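CdiI toxin (Salmonella enterica subsp. enterica serovar Rubislaw str. ATCC 10717, PDB 4ZQU) neutralizes the toxic activity of its cognate CdiA-CT toxin, acting as the immunity protein of a contact-dependent growth inhibition system. Local coordinates at residues B[22-25]-B[29-32]; B[43-48]-B[167-172]; B[82-87]-B[91-96]; B[100-103]-B[109-112]; B[132-135]-B[141-144]. All coordinates share one frame; numbering follows the deposited sequence.

Contact 1. Residues B[22-25]-B[29-32]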
# COMPACT_ATOMS: atom_id res chain seq x y z
N ASP B 22 -4.03 -14.78 -4.64
CA ASP B 22 -5.29 -14.05 -4.66
C ASP B 22 -5.33 -13.02 -5.78
O ASP B 22 -4.31 -12.45 -6.15
CB ASP B 22 -5.54 -13.33 -3.33
CG ASP B 22 -5.89 -14.28 -2.21
OD1 ASP B 22 -4.98 -14.61 -1.42
OD2 ASP B 22 -7.06 -14.68 -2.12
N THR B 23 -6.52 -12.77 -6.31
CA THR B 23 -6.73 -11.69 -7.27
C THR B 23 -6.73 -10.33 -6.58
O THR B 23 -7.45 -10.13 -5.60
CB THR B 23 -8.05 -11.87 -8.04
OG1 THR B 23 -7.99 -13.05 -8.84
CG2 THR B 23 -8.31 -10.67 -8.92
N TYR B 24 -5.90 -9.42 -7.08
CA TYR B 24 -5.94 -8.03 -6.64
C TYR B 24 -6.47 -7.16 -7.78
O TYR B 24 -6.30 -7.50 -8.95
CB TYR B 24 -4.56 -7.53 -6.22
CG TYR B 24 -4.22 -7.77 -4.77
CD1 TYR B 24 -4.77 -8.84 -4.08
CD2 TYR B 24 -3.35 -6.93 -4.09
CE1 TYR B 24 -4.46 -9.06 -2.75
CE2 TYR B 24 -3.04 -7.13 -2.77
CZ TYR B 24 -3.59 -8.20 -2.10
OH TYR B 24 -3.28 -8.42 -0.78
N SER B 25 -7.11 -6.06 -7.43
CA SER B 25 -7.69 -5.18 -8.43
C SER B 25 -7.43 -3.72 -8.08
O SER B 25 -7.24 -3.39 -6.91
CB SER B 25 -9.19 -5.43 -8.57
OG SER B 25 -9.44 -6.76 -8.99
N SER B 29 -2.99 1.87 -6.98
CA SER B 29 -2.93 0.86 -5.93
C SER B 29 -3.72 -0.36 -6.36
O SER B 29 -4.61 -0.27 -7.20
CB SER B 29 -3.47 1.41 -4.61
OG SER B 29 -4.85 1.72 -4.72
N ASN B 30 -3.38 -1.52 -5.80
CA ASN B 30 -4.14 -2.73 -6.04
C ASN B 30 -4.37 -3.48 -4.74
O ASN B 30 -3.50 -3.51 -3.87
CB ASN B 30 -3.43 -3.62 -7.06
CG ASN B 30 -2.03 -4.02 -6.62
OD1 ASN B 30 -1.82 -5.10 -6.08
ND2 ASN B 30 -1.07 -3.13 -6.85
N GLN B 31 -5.55 -4.08 -4.59
CA GLN B 31 -5.92 -4.68 -3.32
C GLN B 31 -6.80 -5.91 -3.48
O GLN B 31 -7.40 -6.13 -4.54
CB GLN B 31 -6.63 -3.65 -2.45
CG GLN B 31 -7.91 -3.11 -3.05
CD GLN B 31 -8.47 -1.96 -2.25
OE1 GLN B 31 -9.25 -2.15 -1.32
NE2 GLN B 31 -8.06 -0.74 -2.59
N LEU B 32 -6.88 -6.70 -2.41
CA LEU B 32 -7.69 -7.91 -2.37
C LEU B 32 -9.10 -7.67 -2.90
O LEU B 32 -9.86 -6.88 -2.35
CB LEU B 32 -7.76 -8.45 -0.94
CG LEU B 32 -8.49 -9.77 -0.74
CD1 LEU B 32 -7.78 -10.89 -1.49
CD2 LEU B 32 -8.60 -10.10 0.74
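Tyr-24 carries its CG anti to its own carbonyl carbon (chi1 -88°), which swings the ring across the neighbouring strand, while Asn-30 places CG between its backbone N and carbonyl carbon (chi1 58°), a turn that brings its amide to the rim of that ring. The phenol lies flat over the backbone where Gln-31 passes into Leu-32: the N of Leu-32 sits 3.3 Å above the plane, over the ring centre, and the C of Gln-31 lies over the same face nearer the rim. In the ring plane, Asn-30 OD1 meets Tyr-24 CD2 at 3.1 Å, with amide and ring planes 52° apart. Leu-32 continues the apolar contact, its CB 3.8 Å from Tyr-24 CE1 and its CD1 3.8 Å from CB of Asp-22. The carboxylate of Asp-22 is held elsewhere, by Trp-97 and Gln-38. Two backbone hydrogen bonds join the strands, Ser-25 N to Gln-31 O at 2.9 Å and Gln-31 N to Ser-25 O at 3.0 Å. Around this hydrogen-bonded pair, Tyr-24 CA and Asn-30 CA add CA-H...O contacts to the carbonyl oxygens of Gln-31 and Ser-25. Tyr-24 and Leu-32 form the next, non-hydrogen-bonded pair, with side chains on one face of the sheet; those of Ser-25 and Gln-31 occupy the other. Asn-30 and Gln-31 also pair antiparallel with a strand of the CdiA-CT toxin chain, and Ser-29 OG bonds to Arg-29 of that chain. The arrangement is an antiparallel beta hairpin extended by a partner protein, the hallmark of beta-augmentation.

Contact 2. Residues B[43-48]-B[167-172]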
# COMPACT_ATOMS: atom_id res chain seq x y z
N PRO B 43 3.19 -26.13 -0.99
CA PRO B 43 4.42 -25.47 -1.43
C PRO B 43 5.23 -26.22 -2.49
O PRO B 43 6.29 -25.73 -2.88
CB PRO B 43 5.22 -25.34 -0.13
CG PRO B 43 4.19 -25.30 0.94
CD PRO B 43 3.12 -26.25 0.48
N ASP B 44 4.76 -27.37 -2.95
CA ASP B 44 5.48 -28.14 -3.96
C ASP B 44 4.68 -28.26 -5.26
O ASP B 44 4.87 -29.21 -6.03
CB ASP B 44 5.83 -29.53 -3.43
CG ASP B 44 4.61 -30.36 -3.09
OD1 ASP B 44 3.70 -29.84 -2.41
OD2 ASP B 44 4.55 -31.54 -3.50
N VAL B 45 3.79 -27.31 -5.51
CA VAL B 45 3.00 -27.26 -6.74
C VAL B 45 3.92 -27.08 -7.95
O VAL B 45 4.92 -26.35 -7.87
CB VAL B 45 1.96 -26.11 -6.69
CG1 VAL B 45 2.60 -24.83 -6.18
CG2 VAL B 45 1.29 -25.90 -8.04
N SER B 46 3.61 -27.75 -9.06
CA SER B 46 4.39 -27.61 -10.29
C SER B 46 4.34 -26.18 -10.82
O SER B 46 3.37 -25.46 -10.60
CB SER B 46 3.88 -28.58 -11.36
OG SER B 46 2.63 -28.16 -11.88
N ASP B 47 5.40 -25.77 -11.52
CA ASP B 47 5.47 -24.43 -12.09
C ASP B 47 4.38 -24.19 -13.13
O ASP B 47 4.00 -23.06 -13.39
CB ASP B 47 6.85 -24.17 -12.71
CG ASP B 47 7.94 -24.00 -11.67
OD1 ASP B 47 7.61 -23.92 -10.46
OD2 ASP B 47 9.13 -23.95 -12.04
N LEU B 48 3.90 -25.28 -13.73
CA LEU B 48 2.81 -25.19 -14.69
C LEU B 48 1.52 -24.80 -13.99
O LEU B 48 0.88 -23.81 -14.35
CB LEU B 48 2.64 -26.52 -15.43
CG LEU B 48 1.79 -26.57 -16.71
CD1 LEU B 48 2.16 -27.78 -17.54
CD2 LEU B 48 0.30 -26.58 -16.42
N GLY B 167 9.11 -18.17 -12.55
CA GLY B 167 9.52 -16.82 -12.20
C GLY B 167 9.05 -16.43 -10.82
O GLY B 167 9.72 -15.70 -10.10
N LEU B 168 7.88 -16.94 -10.44
CA LEU B 168 7.31 -16.65 -9.12
C LEU B 168 8.18 -17.23 -8.02
O LEU B 168 8.42 -16.58 -7.00
CB LEU B 168 5.89 -17.21 -9.02
CG LEU B 168 5.14 -16.98 -7.71
CD1 LEU B 168 5.20 -15.51 -7.30
CD2 LEU B 168 3.70 -17.44 -7.84
N ARG B 169 8.66 -18.45 -8.22
CA ARG B 169 9.52 -19.10 -7.24
C ARG B 169 10.87 -18.38 -7.14
O ARG B 169 11.48 -18.34 -6.07
CB ARG B 169 9.72 -20.57 -7.59
CG ARG B 169 8.43 -21.35 -7.57
CD ARG B 169 8.55 -22.58 -6.68
NE ARG B 169 7.28 -23.29 -6.57
CZ ARG B 169 7.07 -24.29 -5.72
NH1 ARG B 169 8.05 -24.69 -4.92
NH2 ARG B 169 5.89 -24.89 -5.67
N LEU B 170 11.31 -17.82 -8.25
CA LEU B 170 12.54 -17.03 -8.27
C LEU B 170 12.37 -15.78 -7.42
O LEU B 170 13.30 -15.36 -6.74
CB LEU B 170 12.92 -16.65 -9.70
CG LEU B 170 14.11 -15.71 -9.86
CD1 LEU B 170 15.36 -16.30 -9.21
CD2 LEU B 170 14.36 -15.41 -11.33
N ALA B 171 11.18 -15.20 -7.45
CA ALA B 171 10.89 -14.01 -6.66
C ALA B 171 10.71 -14.37 -5.19
O ALA B 171 11.07 -13.59 -4.31
CB ALA B 171 9.67 -13.31 -7.19
N LEU B 172 10.16 -15.56 -4.93
CA LEU B 172 9.96 -16.03 -3.57
C LEU B 172 11.29 -16.29 -2.87
O LEU B 172 11.39 -16.19 -1.65
CB LEU B 172 9.10 -17.30 -3.56
CG LEU B 172 7.60 -17.12 -3.77
CD1 LEU B 172 6.91 -18.46 -4.00
CD2 LEU B 172 6.98 -16.40 -2.58
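The guanidinium of Arg-169 presents its edge to the chain at Pro-43 to Val-45: near its plane lie the carbonyl oxygen of Pro-43, the backbone N of Asp-44 and the CG1 methyl of Val-45, which comes within 3.3 Å of Arg-169 NH2. Val-45 O, by contrast, approaches the group obliquely. Asp-47 OD1 lies off the guanidinium plane, the carboxylate turned 52° against it. Both terminal nitrogens address one acceptor, since NH1 and NH2 of Arg-169 are each 2.9 Å from Pro-43 O. Such sharing bends the two N-H groups away from straight bonds, with angles at hydrogen of 129° and 127°, and both bonds are weak. To reach this carbonyl from helix 161-172, the Arg-169 side chain bends at chi2 and then runs extended. Along the way it passes Asp-47 OD1, 4.0 Å from Arg-169 NE, a long salt bridge that rests on charge alone. Leu-50 of helix 47-59 touches both Arg-169 and Val-45, while Ser-46 OG caps the start of that helix at Asp-49 N. The contact thus ties the entry to helix 47-59 to the last helix of the chain at the protein surface. Its chemistry implies a grip by forked, weak bonds to a peptide carbonyl, to which Asp-47 probably adds diffuse electrostatic attraction rather than directional bonding.

Contact 3. Residues B[82-87]-B[91-96]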
# COMPACT_ATOMS: atom_id res chain seq x y z
N LEU B 82 -17.16 1.43 -5.49
CA LEU B 82 -16.92 2.17 -4.27
C LEU B 82 -16.64 1.26 -3.07
O LEU B 82 -15.84 1.60 -2.20
CB LEU B 82 -18.10 3.09 -3.96
CG LEU B 82 -17.79 4.18 -2.94
CD1 LEU B 82 -16.84 5.21 -3.54
CD2 LEU B 82 -19.08 4.84 -2.46
N ASP B 83 -17.32 0.12 -3.03
CA ASP B 83 -17.20 -0.81 -1.90
C ASP B 83 -15.85 -1.52 -1.84
O ASP B 83 -15.40 -1.93 -0.77
CB ASP B 83 -18.32 -1.85 -1.96
CG ASP B 83 -19.67 -1.27 -1.63
OD1 ASP B 83 -19.74 -0.30 -0.85
OD2 ASP B 83 -20.68 -1.78 -2.17
N LEU B 84 -15.22 -1.69 -3.00
CA LEU B 84 -13.88 -2.26 -3.05
C LEU B 84 -12.91 -1.37 -2.29
O LEU B 84 -12.14 -1.83 -1.44
CB LEU B 84 -13.42 -2.43 -4.50
CG LEU B 84 -11.99 -2.92 -4.70
CD1 LEU B 84 -11.84 -4.37 -4.26
CD2 LEU B 84 -11.53 -2.75 -6.15
N TYR B 85 -12.97 -0.07 -2.59
CA TYR B 85 -12.04 0.91 -2.04
C TYR B 85 -12.40 1.39 -0.63
O TYR B 85 -11.58 2.02 0.03
CB TYR B 85 -11.94 2.11 -2.98
CG TYR B 85 -11.08 1.86 -4.20
CD1 TYR B 85 -11.64 1.43 -5.39
CD2 TYR B 85 -9.71 2.07 -4.15
CE1 TYR B 85 -10.85 1.20 -6.51
CE2 TYR B 85 -8.92 1.85 -5.26
CZ TYR B 85 -9.49 1.42 -6.44
OH TYR B 85 -8.70 1.20 -7.54
N ASP B 86 -13.62 1.09 -0.18
CA ASP B 86 -14.08 1.52 1.15
C ASP B 86 -13.20 0.95 2.26
O ASP B 86 -12.97 -0.25 2.33
CB ASP B 86 -15.53 1.10 1.38
CG ASP B 86 -16.03 1.46 2.76
OD1 ASP B 86 -16.39 2.64 2.98
OD2 ASP B 86 -16.05 0.57 3.64
N SER B 87 -12.71 1.83 3.13
CA SER B 87 -11.70 1.47 4.13
C SER B 87 -12.19 0.47 5.16
O SER B 87 -11.41 -0.34 5.66
CB SER B 87 -11.19 2.73 4.84
OG SER B 87 -12.24 3.38 5.53
N VAL B 91 -10.76 -3.53 5.35
CA VAL B 91 -10.22 -4.16 6.55
C VAL B 91 -11.00 -5.42 6.92
O VAL B 91 -10.41 -6.42 7.32
CB VAL B 91 -10.22 -3.18 7.74
CG1 VAL B 91 -9.90 -3.89 9.04
CG2 VAL B 91 -9.23 -2.05 7.49
N GLU B 92 -12.31 -5.37 6.76
CA GLU B 92 -13.17 -6.49 7.16
C GLU B 92 -12.99 -7.73 6.28
O GLU B 92 -12.99 -8.85 6.79
CB GLU B 92 -14.63 -6.06 7.15
CG GLU B 92 -14.97 -5.04 8.23
CD GLU B 92 -16.46 -4.93 8.46
OE1 GLU B 92 -17.21 -5.82 7.99
OE2 GLU B 92 -16.89 -3.95 9.12
N ARG B 93 -12.84 -7.53 4.97
CA ARG B 93 -12.65 -8.65 4.06
C ARG B 93 -11.25 -9.21 4.20
O ARG B 93 -10.99 -10.37 3.89
CB ARG B 93 -12.93 -8.24 2.61
CG ARG B 93 -11.89 -7.33 2.00
CD ARG B 93 -12.15 -7.13 0.52
NE ARG B 93 -13.41 -6.43 0.27
CZ ARG B 93 -13.49 -5.15 -0.10
NH1 ARG B 93 -12.39 -4.43 -0.26
NH2 ARG B 93 -14.68 -4.60 -0.30
N TYR B 94 -10.34 -8.37 4.68
CA TYR B 94 -9.00 -8.82 5.03
C TYR B 94 -9.06 -9.72 6.26
O TYR B 94 -8.42 -10.76 6.31
CB TYR B 94 -8.08 -7.63 5.29
CG TYR B 94 -6.76 -8.00 5.93
CD1 TYR B 94 -5.78 -8.66 5.21
CD2 TYR B 94 -6.50 -7.69 7.26
CE1 TYR B 94 -4.57 -9.01 5.79
CE2 TYR B 94 -5.30 -8.03 7.85
CZ TYR B 94 -4.34 -8.69 7.12
OH TYR B 94 -3.14 -9.03 7.70
N ASP B 95 -9.86 -9.30 7.24
CA ASP B 95 -10.02 -10.08 8.47
C ASP B 95 -10.67 -11.43 8.19
O ASP B 95 -10.37 -12.42 8.86
CB ASP B 95 -10.85 -9.29 9.49
CG ASP B 95 -10.11 -8.08 10.03
OD1 ASP B 95 -8.86 -8.09 10.05
OD2 ASP B 95 -10.79 -7.12 10.45
N GLU B 96 -11.55 -11.46 7.20
CA GLU B 96 -12.16 -12.72 6.77
C GLU B 96 -11.16 -13.56 5.99
O GLU B 96 -11.15 -14.78 6.09
CB GLU B 96 -13.41 -12.45 5.93
CG GLU B 96 -14.58 -11.96 6.75
CD GLU B 96 -14.94 -12.92 7.86
OE1 GLU B 96 -14.82 -14.15 7.66
OE2 GLU B 96 -15.33 -12.45 8.95
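Arg-93 reaches over the C-terminal end of the short helix 82-85, its guanidinium edge set against two successive backbone carbonyls. Each terminal nitrogen takes one of them: NH2 donates to Asp-83 O at 2.8 Å and NH1 to Leu-84 O at 2.9 Å. Both bonds are nearly straight, with angles at hydrogen of 160° and 161°, and both oxygens lie close to the guanidinium plane. At Leu-84 the donor lies in the carbonyl plane on a lone pair, whereas at Asp-83 it stands above the plane. With CG between the backbone N and the carbonyl carbon (chi1 71°) and a bend at chi3, the side chain is carried back from helix 87-105 toward the preceding helix. Leu-84 CD1 comes up to Arg-93 NH1 at 4.0 Å, the two side chains crossing at about a right angle.

The two helices follow each other directly through a tight turn: Asp-86 leaves helical geometry after helix 82-85 and is at once the N-cap of helix 87-105, its OD2 accepting from Arg-89 N. Arg-93 gives donors to carbonyls at the end of the first helix, where Thr-90 OG1 also bonds weakly to Leu-84 O, and its positive charge probably suits the partial negative charge of a helix C-terminus. Farther round the turn, Val-91 N donates to Ser-87 O at 3.3 Å, a bond of the first turn of helix 87-105. The CG2 methyl of Val-91 also rests 3.3 Å from that same Ser-87 oxygen. Pro-34 of strand 30-41 packs against both Leu-84 and Arg-93, and Arg-16 of the toxin chain touches Ser-87.

Contact 4. Residues B[100-103]-B[109-112]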
# COMPACT_ATOMS: atom_id res chain seq x y z
N LYS B 100 -10.18 -17.23 7.49
CA LYS B 100 -10.37 -18.44 6.70
C LYS B 100 -9.10 -19.29 6.63
O LYS B 100 -9.17 -20.52 6.54
CB LYS B 100 -10.82 -18.10 5.28
CG LYS B 100 -12.31 -17.79 5.16
CD LYS B 100 -12.76 -17.79 3.71
CE LYS B 100 -14.26 -17.56 3.60
NZ LYS B 100 -14.67 -16.25 4.16
N LEU B 101 -7.94 -18.64 6.68
CA LEU B 101 -6.67 -19.35 6.59
C LEU B 101 -6.29 -19.99 7.93
O LEU B 101 -5.75 -21.10 7.96
CB LEU B 101 -5.56 -18.39 6.14
CG LEU B 101 -5.67 -17.84 4.71
CD1 LEU B 101 -4.50 -16.92 4.43
CD2 LEU B 101 -5.74 -18.96 3.68
N MET B 102 -6.58 -19.30 9.03
CA MET B 102 -6.30 -19.83 10.35
C MET B 102 -7.19 -21.03 10.65
O MET B 102 -6.74 -22.00 11.25
CB MET B 102 -6.49 -18.76 11.43
CG MET B 102 -5.36 -17.76 11.51
SD MET B 102 -5.53 -16.66 12.93
CE MET B 102 -7.07 -15.84 12.55
N VAL B 103 -8.44 -20.95 10.22
CA VAL B 103 -9.39 -22.03 10.45
C VAL B 103 -9.07 -23.24 9.57
O VAL B 103 -9.13 -24.38 10.01
CB VAL B 103 -10.84 -21.57 10.19
CG1 VAL B 103 -11.81 -22.74 10.31
CG2 VAL B 103 -11.22 -20.47 11.16
N THR B 109 -3.94 -18.88 16.04
CA THR B 109 -3.20 -17.67 16.37
C THR B 109 -2.69 -16.97 15.12
O THR B 109 -2.18 -17.61 14.19
CB THR B 109 -2.02 -17.95 17.33
OG1 THR B 109 -1.25 -16.76 17.52
CG2 THR B 109 -1.13 -19.08 16.83
N LYS B 110 -2.84 -15.65 15.09
CA LYS B 110 -2.46 -14.86 13.94
C LYS B 110 -0.95 -14.78 13.79
O LYS B 110 -0.43 -14.69 12.68
CB LYS B 110 -3.04 -13.45 14.04
CG LYS B 110 -4.26 -13.22 13.17
CD LYS B 110 -4.97 -11.93 13.53
CE LYS B 110 -4.04 -10.74 13.43
NZ LYS B 110 -4.75 -9.48 13.79
N ARG B 111 -0.24 -14.84 14.91
CA ARG B 111 1.20 -14.66 14.89
C ARG B 111 1.94 -15.84 14.27
O ARG B 111 3.02 -15.66 13.71
CB ARG B 111 1.73 -14.39 16.31
CG ARG B 111 1.00 -13.27 17.04
CD ARG B 111 1.73 -12.91 18.34
NE ARG B 111 3.12 -13.34 18.32
CZ ARG B 111 4.16 -12.54 18.11
NH1 ARG B 111 3.99 -11.24 17.91
NH2 ARG B 111 5.39 -13.04 18.11
N ALA B 112 1.36 -17.04 14.35
CA ALA B 112 1.99 -18.21 13.74
C ALA B 112 1.64 -18.30 12.25
O ALA B 112 2.38 -18.89 11.47
CB ALA B 112 1.57 -19.49 14.46
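Met-102 leaves helix 87-105 with its CB directed at the start of the next helix, and its CG, anti to the carbonyl carbon (chi1 -77°), comes within 4.2 Å of Thr-109 O. The sulfur makes the closest approach. SD lies 3.6 Å from the carbonyl carbon of Thr-109 and equally 3.6 Å from the N of Lys-110, so it rests against the peptide unit joining these two residues. It also meets the aliphatic part of Lys-110, with SD 3.7 Å from CG. A bend at chi3 (-62°) then turns the terminal methyl alongside the same lysine carbon, CE lying 3.9 Å from Lys-110 CG. The two side chains pass at a slant, and no hydrogen bond links the segments. Beyond this stem the lysine bends at chi3 and leads away, its NZ forming a long, weak ion pair with Glu-140. Within the same turn, Thr-109 OG1 accepts a weak capping bond from Arg-111 N. Tyr-107 and Leu-113 also touch Met-102. This is the packing of two consecutive helices across a short connecting loop, in which a methionine near the end of helix 87-105 lies against the weakly capped start of helix 110-115, whose first turn is only weakly bonded.

Contact 5. Residues B[132-135]-B[141-144]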
# COMPACT_ATOMS: atom_id res chain seq x y z
N SER B 132 7.25 -8.99 -7.98
CA SER B 132 8.06 -8.19 -7.07
C SER B 132 8.13 -8.78 -5.67
O SER B 132 7.11 -8.94 -5.01
CB SER B 132 7.51 -6.76 -7.01
OG SER B 132 8.33 -5.92 -6.21
N PRO B 133 9.35 -9.11 -5.22
CA PRO B 133 9.54 -9.62 -3.85
C PRO B 133 9.42 -8.51 -2.81
O PRO B 133 9.44 -7.32 -3.16
CB PRO B 133 10.96 -10.19 -3.89
CG PRO B 133 11.66 -9.36 -4.91
CD PRO B 133 10.62 -9.01 -5.95
N THR B 134 9.29 -8.88 -1.54
CA THR B 134 9.15 -7.91 -0.47
C THR B 134 10.07 -8.24 0.70
O THR B 134 10.65 -9.32 0.77
CB THR B 134 7.71 -7.84 0.07
OG1 THR B 134 7.32 -9.12 0.57
CG2 THR B 134 6.75 -7.41 -1.02
N ARG B 135 10.21 -7.29 1.62
CA ARG B 135 10.85 -7.55 2.90
C ARG B 135 9.77 -7.60 3.98
O ARG B 135 9.06 -6.61 4.21
CB ARG B 135 11.90 -6.49 3.24
CG ARG B 135 12.49 -6.64 4.63
CD ARG B 135 13.82 -5.91 4.78
NE ARG B 135 13.83 -4.62 4.09
CZ ARG B 135 14.92 -4.06 3.58
NH1 ARG B 135 16.09 -4.68 3.67
NH2 ARG B 135 14.84 -2.89 2.97
N VAL B 141 2.86 -6.76 7.76
CA VAL B 141 3.32 -5.67 6.90
C VAL B 141 4.55 -6.06 6.09
O VAL B 141 5.60 -6.37 6.65
CB VAL B 141 3.65 -4.40 7.71
CG1 VAL B 141 4.08 -3.28 6.77
CG2 VAL B 141 2.46 -3.96 8.54
N TRP B 142 4.41 -6.05 4.76
CA TRP B 142 5.55 -6.26 3.87
C TRP B 142 5.92 -4.96 3.17
O TRP B 142 5.13 -4.02 3.14
CB TRP B 142 5.23 -7.34 2.83
CG TRP B 142 4.94 -8.69 3.42
CD1 TRP B 142 5.81 -9.74 3.51
CD2 TRP B 142 3.70 -9.13 3.98
NE1 TRP B 142 5.18 -10.81 4.10
CE2 TRP B 142 3.89 -10.46 4.40
CE3 TRP B 142 2.46 -8.53 4.18
CZ2 TRP B 142 2.88 -11.21 5.01
CZ3 TRP B 142 1.45 -9.27 4.78
CH2 TRP B 142 1.67 -10.59 5.18
N GLY B 143 7.12 -4.90 2.61
CA GLY B 143 7.59 -3.68 1.98
C GLY B 143 8.82 -3.82 1.12
O GLY B 143 9.15 -4.92 0.67
N GLY B 144 9.51 -2.71 0.90
CA GLY B 144 10.68 -2.67 0.03
C GLY B 144 11.81 -3.58 0.47
O GLY B 144 12.12 -3.68 1.66
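The two segments run antiparallel, and Arg-135 faces Gly-143 as a hydrogen-bonded pair with CA atoms 5.2 Å apart. Arg-135 N donates to Gly-143 O at 2.8 Å. The return bond, Gly-143 N to Arg-135 O, is weak, and a CA-H...O contact from Trp-142 CA falls on the same oxygen. Next to this pair, Thr-134 sets OG1 between its backbone N and carbonyl carbon (chi1 60°), which brings the oxygen up to the indole, 3.4 Å from Trp-142 CD1. The hydroxyl is already hydrogen-bonded to Ser-119 O, and Trp-142 NE1 to Met-117 O; the indole is further stacked with His-136 and in a cation-pi contact with Lys-13. Arg-135 extends along the other segment and bends at chi3, so that its guanidinium approaches Gly-144 O obliquely, with NE and NH2 each 3.1 Å from that oxygen. Its CB is also close, 3.2 Å from Gly-144 O. Val-141, Trp-142 and Gly-143 pair antiparallel with a strand of the CdiA-CT toxin chain, whose Lys-70 bonds to Pro-133 O. Strand 141-143 is therefore paired with strand 129-138 along one edge and with the toxin strand along the other; the chemistry implies backbone recognition between main chains, with the buried polar atoms of Thr-134 and Trp-142 satisfied inside the immunity protein.

Overall arrangement
From the N terminus, contact 1 closes a tight hairpin between strands 19-26 and 30-41. Contact 2 opens just after strand 30-41 and closes only near the C terminus, tying the start of helix 47-59 to helix 161-172. Contacts 3, 4 and 5 nest in series inside that long loop: contacts 3 and 4 join helix 87-105 to the helices before and after it, and contact 5 closes the hairpin of strands 129-138 and 141-143. Contacts 1 and 5 belong to the same antiparallel sheet, and both continue into a toxin strand. Contact 3 packs against contact 1, contact 2 touches contact 5 through Ala-171 and Pro-133, and contacts 2 and 3 lie on opposite sides of the chain's centre.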